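Local atomic coordinates of ESX-1 secretion system protein eccD1 (Mycobacterium tuberculosis, PDB entry 4KV2), a protein that forms part of the ESX-1 type VII secretion system, which delivers virulence factors such as EsxA and EsxB to host cells during infection. Residues L21-I31 with L71-A80; Y30-S39 with F55-F63. One frame throughout, in Å; residues are numbered along the deposited sequence.

In the fold
Running from the N terminus, the chain forms the hairpin of strands 5-12 and 15-22, then passes through residues 23-30 into helix 31-41. Interaction 1 fastens segment 21-31 to segment 71-80, in the loop between strands 62-64 and 86-91. Interaction 2 is nested inside the loop so closed: it sets helix 31-41 against the 55-63 segment, which runs into strand 62-64, and closes the 15 residues between 39 and 55. The two share Tyr30 and Ile31 at the start of the helix. They also touch where Met27 packs on Phe63, and a probable backbone hydrogen bond joins Leu71 to Phe63. Together they tie the helix and the two loops to one mixed sheet, of which strand 62-64 is an outer strand.

Interaction 1 (L21-I31 with L71-A80); sequences LPAAVPMETYI and LKLDQSLDDA
One water holds Leu77 and Tyr30 together: it accepts from Leu77 N (2.9 Å) and from Tyr30 OH, and donates to the carbonyl oxygen of Val25. These three groups fix its position and, with it, the rotation of the tyrosine hydroxyl; the water is also modelled doubtfully close to Pro22 O. The Tyr30 ring stands between Pro22 CD over one face and Met27 O over the other, put there by a chi1 of 60° that sets CG between backbone N and carbonyl carbon. Its OH also reaches CG of Leu77 at 3.4 Å, while Leu77 CD1 lies against Leu21 CB.

Three backbone hydrogen bonds clasp the loops. Asp78 N donates to Ala23 O at 3.0 Å, Met27 N to Gln75 O almost straight (174° at the hydrogen), and Glu28 N to Leu73 O at 2.9 Å. Between these clasps, Met27 sends its side chain across the 71-80 loop. Its bend at chi3 turns CE in toward Lys72 O and Leu71 CB (3.8 Å), and SD rests on Leu77 CD2, the two side chains crossing at about a right angle. Toward the helix start, Leu73 CD2 packs on Ile31 CG2 at 4.0 Å.

Ser76 and Asp79 brace their own turn reciprocally: Ser76 N donates to Asp79 OD2, and Asp79 N to Ser76 OG at 3.0 Å. Pro22 packs on Val37, and Pro26 on Glu40, of the second subunit.

Two motifs shape the 71-80 side, a type I turn from Lys72 to Gln75 and an ST motif at Ser76. On the other side Tyr30 is the N-cap residue of helix 31-41, the helix that packs on the mixed sheet of this ubiquitin-like domain.

Interaction 2 (Y30-S39 with F55-F63); sequences YIDDTVAVLS and FTAQGVWAF
Phe55, Trp61 and Phe63 each turn a ring face to helix 31-41, toward Ser39, Val35 and Ile31. Val35 crosses Trp61 at about a right angle, its CG2 held over the five-membered ring at 4.0 Å from the centroid and 18° off the normal. Phe55 takes the backbone itself: Ser39 CA sits almost straight above the ring centre, 3.8 Å from the centroid, while Leu38 CB comes against Phe55 CE1 at 3.8 Å. Ile31 lies over a face of Phe63, its CD1 placed less surely because it is modelled too close to Ala62.

Thr34 reaches the edge of Phe63 instead. Its chi1 of -60° sets OG1 beside the backbone N, where it donates a hydrogen bond to Tyr30 O (2.9 Å) from above the carbonyl plane, and CG2 anti to that N, where it meets the ring edge, 4.1 Å from Phe63 CZ. Leu90 of strand 86-91 packs on Ile31, Val35, Leu38 and Phe63.

No direct hydrogen bond joins the segments; a water bridges Asp32 OD1 and Trp61 N. Apart from that bridge, the helix is held here by CH-pi and apolar contacts, so its seating depends on close fit of shape rather than on directional polar bonds.

Interaction 1 (L21-I31 with L71-A80)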
ATOM      1  N   LEU A  21      -3.582  -0.504  -6.466  1.00 17.89           N
ATOM      2  CA  LEU A  21      -4.221  -0.196  -5.213  1.00 17.83           C
ATOM      3  C   LEU A  21      -5.384  -1.138  -4.982  1.00 18.37           C
ATOM      4  O   LEU A  21      -5.950  -1.658  -5.925  1.00 18.56           O
ATOM      5  CB  LEU A  21      -4.732   1.243  -5.236  1.00 17.79           C
ATOM      6  CG  LEU A  21      -3.676   2.333  -5.437  1.00 17.54           C
ATOM      7  CD1 LEU A  21      -4.304   3.707  -5.510  1.00 18.25           C
ATOM      8  CD2 LEU A  21      -2.633   2.237  -4.339  1.00 18.20           C
ATOM      9  N   PRO A  22      -5.759  -1.335  -3.718  1.00 18.95           N
ATOM     10  CA  PRO A  22      -6.959  -2.133  -3.441  1.00 19.66           C
ATOM     11  C   PRO A  22      -8.210  -1.484  -4.031  1.00 20.12           C
ATOM     12  O   PRO A  22      -8.479  -0.274  -3.775  1.00 20.54           O
ATOM     13  CB  PRO A  22      -7.063  -2.121  -1.919  1.00 20.58           C
ATOM     14  CG  PRO A  22      -5.768  -1.606  -1.410  1.00 20.86           C
ATOM     15  CD  PRO A  22      -5.154  -0.782  -2.501  1.00 19.61           C
ATOM     16  N   ALA A  23      -8.988  -2.277  -4.750  1.00 20.59           N
ATOM     17  CA  ALA A  23     -10.182  -1.784  -5.405  1.00 21.83           C
ATOM     18  C   ALA A  23     -11.381  -1.603  -4.481  1.00 22.91           C
ATOM     19  O   ALA A  23     -12.174  -0.726  -4.736  1.00 24.33           O
ATOM     20  CB  ALA A  23     -10.566  -2.723  -6.539  1.00 23.21           C
ATOM     21  N   ALA A  24     -11.539  -2.449  -3.449  1.00 22.88           N
ATOM     22  CA  ALA A  24     -12.805  -2.566  -2.715  1.00 24.60           C
ATOM     23  C   ALA A  24     -12.749  -2.090  -1.247  1.00 25.23           C
ATOM     24  O   ALA A  24     -13.764  -2.054  -0.564  1.00 27.33           O
ATOM     25  CB  ALA A  24     -13.307  -4.004  -2.794  1.00 25.43           C
ATOM     26  N   VAL A  25     -11.563  -1.682  -0.800  1.00 24.09           N
ATOM     27  CA  VAL A  25     -11.314  -1.218   0.552  1.00 25.13           C
ATOM     28  C   VAL A  25     -11.380   0.307   0.539  1.00 26.06           C
ATOM     29  O   VAL A  25     -10.927   0.936  -0.419  1.00 24.82           O
ATOM     30  CB  VAL A  25      -9.901  -1.670   0.965  1.00 24.46           C
ATOM     31  CG1 VAL A  25      -9.487  -1.116   2.310  1.00 26.73           C
ATOM     32  CG2 VAL A  25      -9.837  -3.189   0.970  1.00 24.37           C
ATOM     33  N   PRO A  26     -11.907   0.920   1.615  1.00 21.27           N
ATOM     34  CA  PRO A  26     -11.982   2.373   1.632  1.00 20.47           C
ATOM     35  C   PRO A  26     -10.618   3.032   1.444  1.00 18.61           C
ATOM     36  O   PRO A  26      -9.611   2.562   1.964  1.00 18.00           O
ATOM     37  CB  PRO A  26     -12.563   2.680   3.019  1.00 22.76           C
ATOM     38  CG  PRO A  26     -13.419   1.500   3.294  1.00 24.95           C
ATOM     39  CD  PRO A  26     -12.607   0.344   2.778  1.00 24.01           C
ATOM     40  N   MET A  27     -10.620   4.102   0.673  1.00 18.24           N
ATOM     41  CA  MET A  27      -9.403   4.867   0.402  1.00 17.43           C
ATOM     42  C   MET A  27      -8.669   5.346   1.660  1.00 17.56           C
ATOM     43  O   MET A  27      -7.445   5.308   1.692  1.00 16.54           O
ATOM     44  CB  MET A  27      -9.723   6.035  -0.512  1.00 18.09           C
ATOM     45  CG  MET A  27      -9.868   5.660  -1.987  1.00 18.46           C
ATOM     46  SD  MET A  27     -10.482   6.976  -3.071  1.00 20.56           S
ATOM     47  CE  MET A  27     -12.255   6.739  -3.014  1.00 22.12           C
ATOM     48  N   GLU A  28      -9.401   5.716   2.704  1.00 19.82           N
ATOM     49  CA  GLU A  28      -8.788   6.144   3.984  1.00 21.47           C
ATOM     50  C   GLU A  28      -7.861   5.090   4.616  1.00 20.84           C
ATOM     51  O   GLU A  28      -6.961   5.441   5.364  1.00 21.34           O
ATOM     52  CB  GLU A  28      -9.860   6.595   5.013  1.00 25.67           C
ATOM     53  CG  GLU A  28     -10.895   5.552   5.382  1.00 27.68           C
ATOM     54  CD  GLU A  28     -12.153   6.114   6.041  1.00 32.62           C
ATOM     55  OE1 GLU A  28     -12.316   7.358   6.137  1.00 35.24           O
ATOM     56  OE2 GLU A  28     -13.001   5.288   6.461  1.00 35.46           O
ATOM     57  N   THR A  29      -8.079   3.813   4.287  1.00 19.98           N
ATOM     58  CA  THR A  29      -7.338   2.701   4.895  1.00 20.54           C
ATOM     59  C   THR A  29      -5.871   2.669   4.419  1.00 18.75           C
ATOM     60  O   THR A  29      -4.985   2.236   5.158  1.00 19.93           O
ATOM     61  CB  THR A  29      -8.008   1.340   4.556  1.00 21.18           C
ATOM     62  OG1 THR A  29      -9.425   1.431   4.801  1.00 22.84           O
ATOM     63  CG2 THR A  29      -7.426   0.228   5.407  1.00 23.22           C
ATOM     64  N   TYR A  30      -5.615   3.168   3.216  1.00 16.89           N
ATOM     65  CA  TYR A  30      -4.280   3.094   2.638  1.00 16.34           C
ATOM     66  C   TYR A  30      -3.733   4.400   2.106  1.00 15.96           C
ATOM     67  O   TYR A  30      -2.591   4.450   1.659  1.00 16.36           O
ATOM     68  CB  TYR A  30      -4.232   2.014   1.524  1.00 16.27           C
ATOM     69  CG  TYR A  30      -5.195   2.271   0.384  1.00 16.07           C
ATOM     70  CD1 TYR A  30      -4.831   3.073  -0.701  1.00 15.76           C
ATOM     71  CD2 TYR A  30      -6.459   1.710   0.393  1.00 16.83           C
ATOM     72  CE1 TYR A  30      -5.713   3.314  -1.739  1.00 16.61           C
ATOM     73  CE2 TYR A  30      -7.353   1.924  -0.652  1.00 17.15           C
ATOM     74  CZ  TYR A  30      -6.968   2.723  -1.721  1.00 17.11           C
ATOM     75  OH  TYR A  30      -7.860   2.952  -2.738  1.00 18.58           O
ATOM     76  N   ILE A  31      -4.486   5.484   2.169  1.00 16.56           N
ATOM     77  CA  ILE A  31      -3.987   6.702   1.530  1.00 17.10           C
ATOM     78  C   ILE A  31      -2.706   7.252   2.188  1.00 17.83           C
ATOM     79  O   ILE A  31      -1.813   7.759   1.496  1.00 17.88           O
ATOM     80  CB  ILE A  31      -5.055   7.799   1.458  1.00 18.72           C
ATOM     81  CG1 ILE A  31      -4.492   8.978   0.634  1.00 20.05           C
ATOM     82  CG2 ILE A  31      -5.499   8.207   2.841  1.00 20.33           C
ATOM     83  CD1 ILE A  31      -5.529   9.851   0.037  1.00 22.26           C
ATOM     84  N   LEU A  71     -12.284  12.718  -3.997  1.00 19.42           N
ATOM     85  CA  LEU A  71     -13.081  11.543  -3.690  1.00 20.20           C
ATOM     86  C   LEU A  71     -13.239  11.350  -2.197  1.00 21.37           C
ATOM     87  O   LEU A  71     -12.309  11.566  -1.429  1.00 20.68           O
ATOM     88  CB  LEU A  71     -12.450  10.271  -4.307  1.00 19.80           C
ATOM     89  CG  LEU A  71     -12.131  10.353  -5.810  1.00 19.78           C
ATOM     90  CD1 LEU A  71     -11.504   9.045  -6.302  1.00 20.34           C
ATOM     91  CD2 LEU A  71     -13.403  10.656  -6.578  1.00 21.20           C
ATOM     92  N   LYS A  72     -14.435  10.915  -1.808  1.00 23.27           N
ATOM     93  CA  LYS A  72     -14.738  10.558  -0.410  1.00 24.42           C
ATOM     94  C   LYS A  72     -13.828   9.441   0.102  1.00 21.76           C
ATOM     95  O   LYS A  72     -13.742   8.342  -0.486  1.00 20.52           O
ATOM     96  CB  LYS A  72     -16.215  10.151  -0.253  1.00 27.11           C
ATOM     97  CG  LYS A  72     -17.198  11.274  -0.545  1.00 31.33           C
ATOM     98  CD  LYS A  72     -17.260  12.277   0.599  1.00 34.52           C
ATOM     99  CE  LYS A  72     -17.867  13.595   0.158  1.00 39.04           C
ATOM    100  NZ  LYS A  72     -19.340  13.491   0.026  1.00 43.51           N
ATOM    101  N   LEU A  73     -13.161   9.731   1.215  1.00 22.03           N
ATOM    102  CA  LEU A  73     -12.218   8.806   1.829  1.00 21.03           C
ATOM    103  C   LEU A  73     -12.859   7.551   2.407  1.00 21.57           C
ATOM    104  O   LEU A  73     -12.186   6.510   2.530  1.00 21.57           O
ATOM    105  CB  LEU A  73     -11.430   9.517   2.937  1.00 22.18           C
ATOM    106  CG  LEU A  73     -10.306  10.422   2.446  1.00 22.25           C
ATOM    107  CD1 LEU A  73      -9.939  11.416   3.536  1.00 24.87           C
ATOM    108  CD2 LEU A  73      -9.103   9.618   2.018  1.00 21.61           C
ATOM    109  N   ASP A  74     -14.139   7.614   2.744  1.00 23.52           N
ATOM    110  CA  ASP A  74     -14.841   6.407   3.212  1.00 25.22           C
ATOM    111  C   ASP A  74     -15.342   5.490   2.095  1.00 24.79           C
ATOM    112  O   ASP A  74     -15.953   4.455   2.357  1.00 25.59           O
ATOM    113  CB  ASP A  74     -15.954   6.740   4.209  1.00 28.94           C
ATOM    114  CG  ASP A  74     -17.087   7.550   3.615  1.00 31.25           C
ATOM    115  OD1 ASP A  74     -17.038   7.996   2.458  1.00 30.77           O
ATOM    116  OD2 ASP A  74     -18.053   7.769   4.343  1.00 35.06           O
ATOM    117  N   GLN A  75     -15.055   5.855   0.847  1.00 23.35           N
ATOM    118  CA  GLN A  75     -15.427   5.049  -0.303  1.00 22.99           C
ATOM    119  C   GLN A  75     -14.199   4.338  -0.848  1.00 20.60           C
ATOM    120  O   GLN A  75     -13.091   4.776  -0.622  1.00 18.82           O
ATOM    121  CB  GLN A  75     -16.064   5.926  -1.384  1.00 24.86           C
ATOM    122  CG  GLN A  75     -17.511   6.266  -1.097  1.00 28.72           C
ATOM    123  CD  GLN A  75     -18.144   7.135  -2.182  1.00 31.75           C
ATOM    124  OE1 GLN A  75     -17.796   7.054  -3.381  1.00 31.97           O
ATOM    125  NE2 GLN A  75     -19.077   7.977  -1.769  1.00 34.77           N
ATOM    126  N   SER A  76     -14.428   3.212  -1.519  1.00 20.83           N
ATOM    127  CA  SER A  76     -13.401   2.487  -2.250  1.00 19.33           C
ATOM    128  C   SER A  76     -13.286   3.078  -3.646  1.00 18.61           C
ATOM    129  O   SER A  76     -14.182   3.814  -4.105  1.00 19.02           O
ATOM    130  CB  SER A  76     -13.805   1.017  -2.366  1.00 21.46           C
ATOM    131  OG  SER A  76     -14.996   0.890  -3.163  1.00 23.68           O
ATOM    132  N   LEU A  77     -12.183   2.773  -4.329  1.00 18.21           N
ATOM    133  CA  LEU A  77     -12.042   3.124  -5.762  1.00 18.65           C
ATOM    134  C   LEU A  77     -13.182   2.570  -6.635  1.00 20.41           C
ATOM    135  O   LEU A  77     -13.621   3.230  -7.591  1.00 20.37           O
ATOM    136  CB  LEU A  77     -10.693   2.650  -6.283  1.00 19.20           C
ATOM    137  CG  LEU A  77      -9.466   3.371  -5.692  1.00 18.57           C
ATOM    138  CD1 LEU A  77      -8.221   2.609  -6.099  1.00 20.08           C
ATOM    139  CD2 LEU A  77      -9.359   4.812  -6.189  1.00 18.82           C
ATOM    140  N   ASP A  78     -13.677   1.369  -6.308  1.00 21.93           N
ATOM    141  CA  ASP A  78     -14.826   0.808  -7.028  1.00 24.59           C
ATOM    142  C   ASP A  78     -16.073   1.672  -6.820  1.00 25.46           C
ATOM    143  O   ASP A  78     -16.771   1.993  -7.778  1.00 26.89           O
ATOM    144  CB  ASP A  78     -15.158  -0.605  -6.549  1.00 26.64           C
ATOM    145  CG  ASP A  78     -14.187  -1.670  -7.052  1.00 28.14           C
ATOM    146  OD1 ASP A  78     -13.471  -1.476  -8.053  1.00 28.42           O
ATOM    147  OD2 ASP A  78     -14.170  -2.751  -6.431  1.00 30.66           O
ATOM    148  N   ASP A  79     -16.348   2.024  -5.561  1.00 25.33           N
ATOM    149  CA  ASP A  79     -17.484   2.896  -5.199  1.00 27.36           C
ATOM    150  C   ASP A  79     -17.409   4.196  -5.995  1.00 26.92           C
ATOM    151  O   ASP A  79     -18.417   4.665  -6.493  1.00 28.84           O
ATOM    152  CB  ASP A  79     -17.469   3.276  -3.715  1.00 26.96           C
ATOM    153  CG  ASP A  79     -17.747   2.112  -2.775  1.00 28.78           C
ATOM    154  OD1 ASP A  79     -18.413   1.120  -3.165  1.00 31.17           O
ATOM    155  OD2 ASP A  79     -17.291   2.212  -1.606  1.00 27.96           O
ATOM    156  N   ALA A  80     -16.198   4.751  -6.128  1.00 24.45           N
ATOM    157  CA  ALA A  80     -15.997   6.008  -6.842  1.00 25.15           C
ATOM    158  C   ALA A  80     -15.954   5.861  -8.351  1.00 26.28           C
ATOM    159  O   ALA A  80     -15.739   6.853  -9.063  1.00 28.03           O
ATOM    160  CB  ALA A  80     -14.711   6.693  -6.357  1.00 22.93           C
TER
HETATM  161  O   HOH W   1     -10.018   1.494  -2.886  1.00 13.35           O
HETATM  162  O   HOH W   2     -16.247  -1.441  -2.590  1.00 33.84           O

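Interaction 2 (Y30-S39 with F55-F63)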
ATOM      1  N   TYR A  30      -5.615   3.168   3.216  1.00 16.89           N
ATOM      2  CA  TYR A  30      -4.280   3.094   2.638  1.00 16.34           C
ATOM      3  C   TYR A  30      -3.733   4.400   2.106  1.00 15.96           C
ATOM      4  O   TYR A  30      -2.591   4.450   1.659  1.00 16.36           O
ATOM      5  CB  TYR A  30      -4.232   2.014   1.524  1.00 16.27           C
ATOM      6  CG  TYR A  30      -5.195   2.271   0.384  1.00 16.07           C
ATOM      7  CD1 TYR A  30      -4.831   3.073  -0.701  1.00 15.76           C
ATOM      8  CD2 TYR A  30      -6.459   1.710   0.393  1.00 16.83           C
ATOM      9  CE1 TYR A  30      -5.713   3.314  -1.739  1.00 16.61           C
ATOM     10  CE2 TYR A  30      -7.353   1.924  -0.652  1.00 17.15           C
ATOM     11  CZ  TYR A  30      -6.968   2.723  -1.721  1.00 17.11           C
ATOM     12  OH  TYR A  30      -7.860   2.952  -2.738  1.00 18.58           O
ATOM     13  N   ILE A  31      -4.486   5.484   2.169  1.00 16.56           N
ATOM     14  CA  ILE A  31      -3.987   6.702   1.530  1.00 17.10           C
ATOM     15  C   ILE A  31      -2.706   7.252   2.188  1.00 17.83           C
ATOM     16  O   ILE A  31      -1.813   7.759   1.496  1.00 17.88           O
ATOM     17  CB  ILE A  31      -5.055   7.799   1.458  1.00 18.72           C
ATOM     18  CG1 ILE A  31      -4.492   8.978   0.634  1.00 20.05           C
ATOM     19  CG2 ILE A  31      -5.499   8.207   2.841  1.00 20.33           C
ATOM     20  CD1 ILE A  31      -5.529   9.851   0.037  1.00 22.26           C
ATOM     21  N   ASP A  32      -2.606   7.149   3.509  1.00 18.94           N
ATOM     22  CA  ASP A  32      -1.476   7.783   4.201  1.00 20.93           C
ATOM     23  C   ASP A  32      -0.143   7.113   3.831  1.00 19.03           C
ATOM     24  O   ASP A  32       0.833   7.788   3.547  1.00 19.08           O
ATOM     25  CB  ASP A  32      -1.700   7.815   5.705  1.00 24.37           C
ATOM     26  CG  ASP A  32      -2.779   8.815   6.103  1.00 28.44           C
ATOM     27  OD1 ASP A  32      -2.821   9.973   5.562  1.00 32.27           O
ATOM     28  OD2 ASP A  32      -3.558   8.461   6.993  1.00 32.50           O
ATOM     29  N   ASP A  33      -0.117   5.789   3.814  1.00 17.81           N
ATOM     30  CA  ASP A  33       1.094   5.090   3.399  1.00 17.38           C
ATOM     31  C   ASP A  33       1.351   5.208   1.863  1.00 16.42           C
ATOM     32  O   ASP A  33       2.509   5.149   1.432  1.00 17.50           O
ATOM     33  CB  ASP A  33       1.095   3.640   3.880  1.00 17.88           C
ATOM     34  CG  ASP A  33       1.435   3.486   5.390  1.00 19.66           C
ATOM     35  OD1 ASP A  33       1.604   4.498   6.117  1.00 20.69           O
ATOM     36  OD2 ASP A  33       1.543   2.338   5.867  1.00 20.91           O
ATOM     37  N   THR A  34       0.300   5.423   1.056  1.00 15.06           N
ATOM     38  CA  THR A  34       0.454   5.744  -0.379  1.00 15.32           C
ATOM     39  C   THR A  34       1.235   7.040  -0.542  1.00 16.00           C
ATOM     40  O   THR A  34       2.186   7.121  -1.329  1.00 17.43           O
ATOM     41  CB  THR A  34      -0.916   5.832  -1.122  1.00 15.43           C
ATOM     42  OG1 THR A  34      -1.600   4.576  -1.025  1.00 14.88           O
ATOM     43  CG2 THR A  34      -0.776   6.165  -2.573  1.00 17.22           C
ATOM     44  N   VAL A  35       0.849   8.054   0.225  1.00 18.26           N
ATOM     45  CA  VAL A  35       1.539   9.339   0.183  1.00 18.52           C
ATOM     46  C   VAL A  35       2.987   9.121   0.602  1.00 17.18           C
ATOM     47  O   VAL A  35       3.910   9.628  -0.026  1.00 17.35           O
ATOM     48  CB  VAL A  35       0.840  10.379   1.116  1.00 21.34           C
ATOM     49  CG1 VAL A  35       1.714  11.601   1.296  1.00 24.09           C
ATOM     50  CG2 VAL A  35      -0.521  10.749   0.567  1.00 24.30           C
ATOM     51  N   ALA A  36       3.191   8.319   1.644  1.00 17.05           N
ATOM     52  CA  ALA A  36       4.523   8.099   2.168  1.00 18.33           C
ATOM     53  C   ALA A  36       5.443   7.382   1.156  1.00 17.62           C
ATOM     54  O   ALA A  36       6.604   7.754   0.962  1.00 18.73           O
ATOM     55  CB  ALA A  36       4.437   7.350   3.469  1.00 20.63           C
ATOM     56  N   VAL A  37       4.885   6.365   0.503  1.00 17.26           N
ATOM     57  CA  VAL A  37       5.599   5.621  -0.553  1.00 18.83           C
ATOM     58  C   VAL A  37       5.963   6.542  -1.715  1.00 18.29           C
ATOM     59  O   VAL A  37       7.124   6.542  -2.172  1.00 19.54           O
ATOM     60  CB  VAL A  37       4.751   4.416  -1.036  1.00 21.14           C
ATOM     61  CG1 VAL A  37       5.320   3.825  -2.318  1.00 24.92           C
ATOM     62  CG2 VAL A  37       4.667   3.376   0.068  1.00 23.42           C
ATOM     63  N   LEU A  38       4.996   7.347  -2.179  1.00 17.80           N
ATOM     64  CA  LEU A  38       5.234   8.219  -3.337  1.00 19.22           C
ATOM     65  C   LEU A  38       6.293   9.262  -2.997  1.00 19.00           C
ATOM     66  O   LEU A  38       7.167   9.555  -3.817  1.00 19.91           O
ATOM     67  CB  LEU A  38       3.961   8.905  -3.794  1.00 20.96           C
ATOM     68  CG  LEU A  38       2.984   8.012  -4.539  1.00 24.37           C
ATOM     69  CD1 LEU A  38       1.635   8.687  -4.577  1.00 27.01           C
ATOM     70  CD2 LEU A  38       3.496   7.786  -5.948  1.00 28.62           C
ATOM     71  N   SER A  39       6.249   9.764  -1.753  1.00 19.16           N
ATOM     72  CA  SER A  39       7.286  10.684  -1.292  1.00 21.69           C
ATOM     73  C   SER A  39       8.691  10.063  -1.425  1.00 22.75           C
ATOM     74  O   SER A  39       9.640  10.749  -1.808  1.00 24.87           O
ATOM     75  CB  SER A  39       7.035  11.125   0.175  1.00 24.09           C
ATOM     76  OG  SER A  39       8.038  12.055   0.608  1.00 29.14           O
ATOM     77  N   PHE A  55       4.788  16.950  -0.622  1.00 28.80           N
ATOM     78  CA  PHE A  55       4.409  15.759   0.168  1.00 28.30           C
ATOM     79  C   PHE A  55       4.323  16.022   1.677  1.00 29.05           C
ATOM     80  O   PHE A  55       3.772  15.200   2.418  1.00 29.15           O
ATOM     81  CB  PHE A  55       5.407  14.625  -0.091  1.00 30.44           C
ATOM     82  CG  PHE A  55       5.258  14.020  -1.427  1.00 30.26           C
ATOM     83  CD1 PHE A  55       4.178  13.188  -1.695  1.00 30.35           C
ATOM     84  CD2 PHE A  55       6.163  14.297  -2.444  1.00 31.45           C
ATOM     85  CE1 PHE A  55       3.996  12.649  -2.948  1.00 30.87           C
ATOM     86  CE2 PHE A  55       5.993  13.747  -3.704  1.00 31.40           C
ATOM     87  CZ  PHE A  55       4.913  12.921  -3.952  1.00 30.96           C
ATOM     88  N   THR A  56       4.877  17.151   2.124  1.00 30.24           N
ATOM     89  CA  THR A  56       4.901  17.523   3.543  1.00 31.64           C
ATOM     90  C   THR A  56       3.794  18.527   3.880  1.00 31.06           C
ATOM     91  O   THR A  56       3.762  19.092   4.962  1.00 32.07           O
ATOM     92  CB  THR A  56       6.290  18.071   3.986  1.00 35.65           C
ATOM     93  OG1 THR A  56       6.616  19.271   3.281  1.00 37.92           O
ATOM     94  CG2 THR A  56       7.384  17.062   3.735  1.00 38.41           C
ATOM     95  N   ALA A  57       2.873  18.731   2.950  1.00 30.31           N
ATOM     96  CA  ALA A  57       1.700  19.568   3.182  1.00 31.39           C
ATOM     97  C   ALA A  57       0.889  19.056   4.373  1.00 31.08           C
ATOM     98  O   ALA A  57       0.722  17.853   4.544  1.00 30.34           O
ATOM     99  CB  ALA A  57       0.820  19.600   1.937  1.00 32.34           C
ATOM    100  N   GLN A  58       0.371  19.976   5.183  1.00 32.34           N
ATOM    101  CA  GLN A  58      -0.462  19.590   6.311  1.00 33.14           C
ATOM    102  C   GLN A  58      -1.880  19.398   5.837  1.00 35.48           C
ATOM    103  O   GLN A  58      -2.216  19.780   4.735  1.00 37.64           O
ATOM    104  CB  GLN A  58      -0.399  20.653   7.406  1.00 34.41           C
ATOM    105  CG  GLN A  58       1.007  20.899   7.906  1.00 34.08           C
ATOM    106  CD  GLN A  58       1.060  22.023   8.915  1.00 36.50           C
ATOM    107  OE1 GLN A  58       1.334  23.165   8.577  1.00 39.09           O
ATOM    108  NE2 GLN A  58       0.775  21.701  10.159  1.00 36.85           N
ATOM    109  N   GLY A  59      -2.720  18.788   6.654  1.00 37.46           N
ATOM    110  CA  GLY A  59      -4.117  18.607   6.279  1.00 41.74           C
ATOM    111  C   GLY A  59      -4.361  17.217   5.747  1.00 43.14           C
ATOM    112  O   GLY A  59      -3.448  16.401   5.653  1.00 40.58           O
ATOM    113  N   VAL A  60      -5.600  16.970   5.358  1.00 30.19           N
ATOM    114  CA  VAL A  60      -6.106  15.624   5.190  1.00 28.25           C
ATOM    115  C   VAL A  60      -5.933  15.274   3.740  1.00 25.08           C
ATOM    116  O   VAL A  60      -6.490  15.966   2.898  1.00 25.38           O
ATOM    117  CB  VAL A  60      -7.598  15.588   5.595  1.00 29.37           C
ATOM    118  CG1 VAL A  60      -8.190  14.197   5.412  1.00 28.66           C
ATOM    119  CG2 VAL A  60      -7.769  16.075   7.033  1.00 32.63           C
ATOM    120  N   TRP A  61      -5.161  14.227   3.443  1.00 22.93           N
ATOM    121  CA  TRP A  61      -4.918  13.776   2.059  1.00 20.62           C
ATOM    122  C   TRP A  61      -6.104  12.985   1.489  1.00 19.50           C
ATOM    123  O   TRP A  61      -6.748  12.236   2.201  1.00 20.35           O
ATOM    124  CB  TRP A  61      -3.678  12.896   1.986  1.00 20.17           C
ATOM    125  CG  TRP A  61      -2.384  13.636   2.143  1.00 20.97           C
ATOM    126  CD1 TRP A  61      -1.591  13.657   3.233  1.00 22.69           C
ATOM    127  CD2 TRP A  61      -1.752  14.458   1.162  1.00 21.03           C
ATOM    128  NE1 TRP A  61      -0.478  14.439   3.002  1.00 23.75           N
ATOM    129  CE2 TRP A  61      -0.569  14.962   1.739  1.00 22.92           C
ATOM    130  CE3 TRP A  61      -2.074  14.822  -0.146  1.00 20.40           C
ATOM    131  CZ2 TRP A  61       0.318  15.796   1.039  1.00 24.20           C
ATOM    132  CZ3 TRP A  61      -1.187  15.672  -0.854  1.00 21.50           C
ATOM    133  CH2 TRP A  61      -0.010  16.146  -0.245  1.00 23.67           C
ATOM    134  N   ALA A  62      -6.370  13.155   0.194  1.00 18.34           N
ATOM    135  CA  ALA A  62      -7.389  12.358  -0.514  1.00 17.02           C
ATOM    136  C   ALA A  62      -6.940  12.238  -1.955  1.00 16.13           C
ATOM    137  O   ALA A  62      -6.043  12.969  -2.396  1.00 15.65           O
ATOM    138  CB  ALA A  62      -8.759  13.002  -0.430  1.00 17.47           C
ATOM    139  N   PHE A  63      -7.546  11.287  -2.660  1.00 15.72           N
ATOM    140  CA  PHE A  63      -7.367  11.155  -4.100  1.00 15.85           C
ATOM    141  C   PHE A  63      -8.388  12.034  -4.809  1.00 15.79           C
ATOM    142  O   PHE A  63      -9.494  12.268  -4.293  1.00 16.56           O
ATOM    143  CB  PHE A  63      -7.605   9.742  -4.554  1.00 16.34           C
ATOM    144  CG  PHE A  63      -6.611   8.753  -4.015  1.00 17.32           C
ATOM    145  CD1 PHE A  63      -5.354   8.632  -4.590  1.00 17.98           C
ATOM    146  CD2 PHE A  63      -6.930   7.934  -2.938  1.00 18.03           C
ATOM    147  CE1 PHE A  63      -4.444   7.697  -4.113  1.00 18.82           C
ATOM    148  CE2 PHE A  63      -6.011   7.002  -2.455  1.00 19.05           C
ATOM    149  CZ  PHE A  63      -4.767   6.882  -3.057  1.00 19.16           C
TER
HETATM  150  O   HOH W   3      -4.171  12.510   5.749  1.00 32.74           O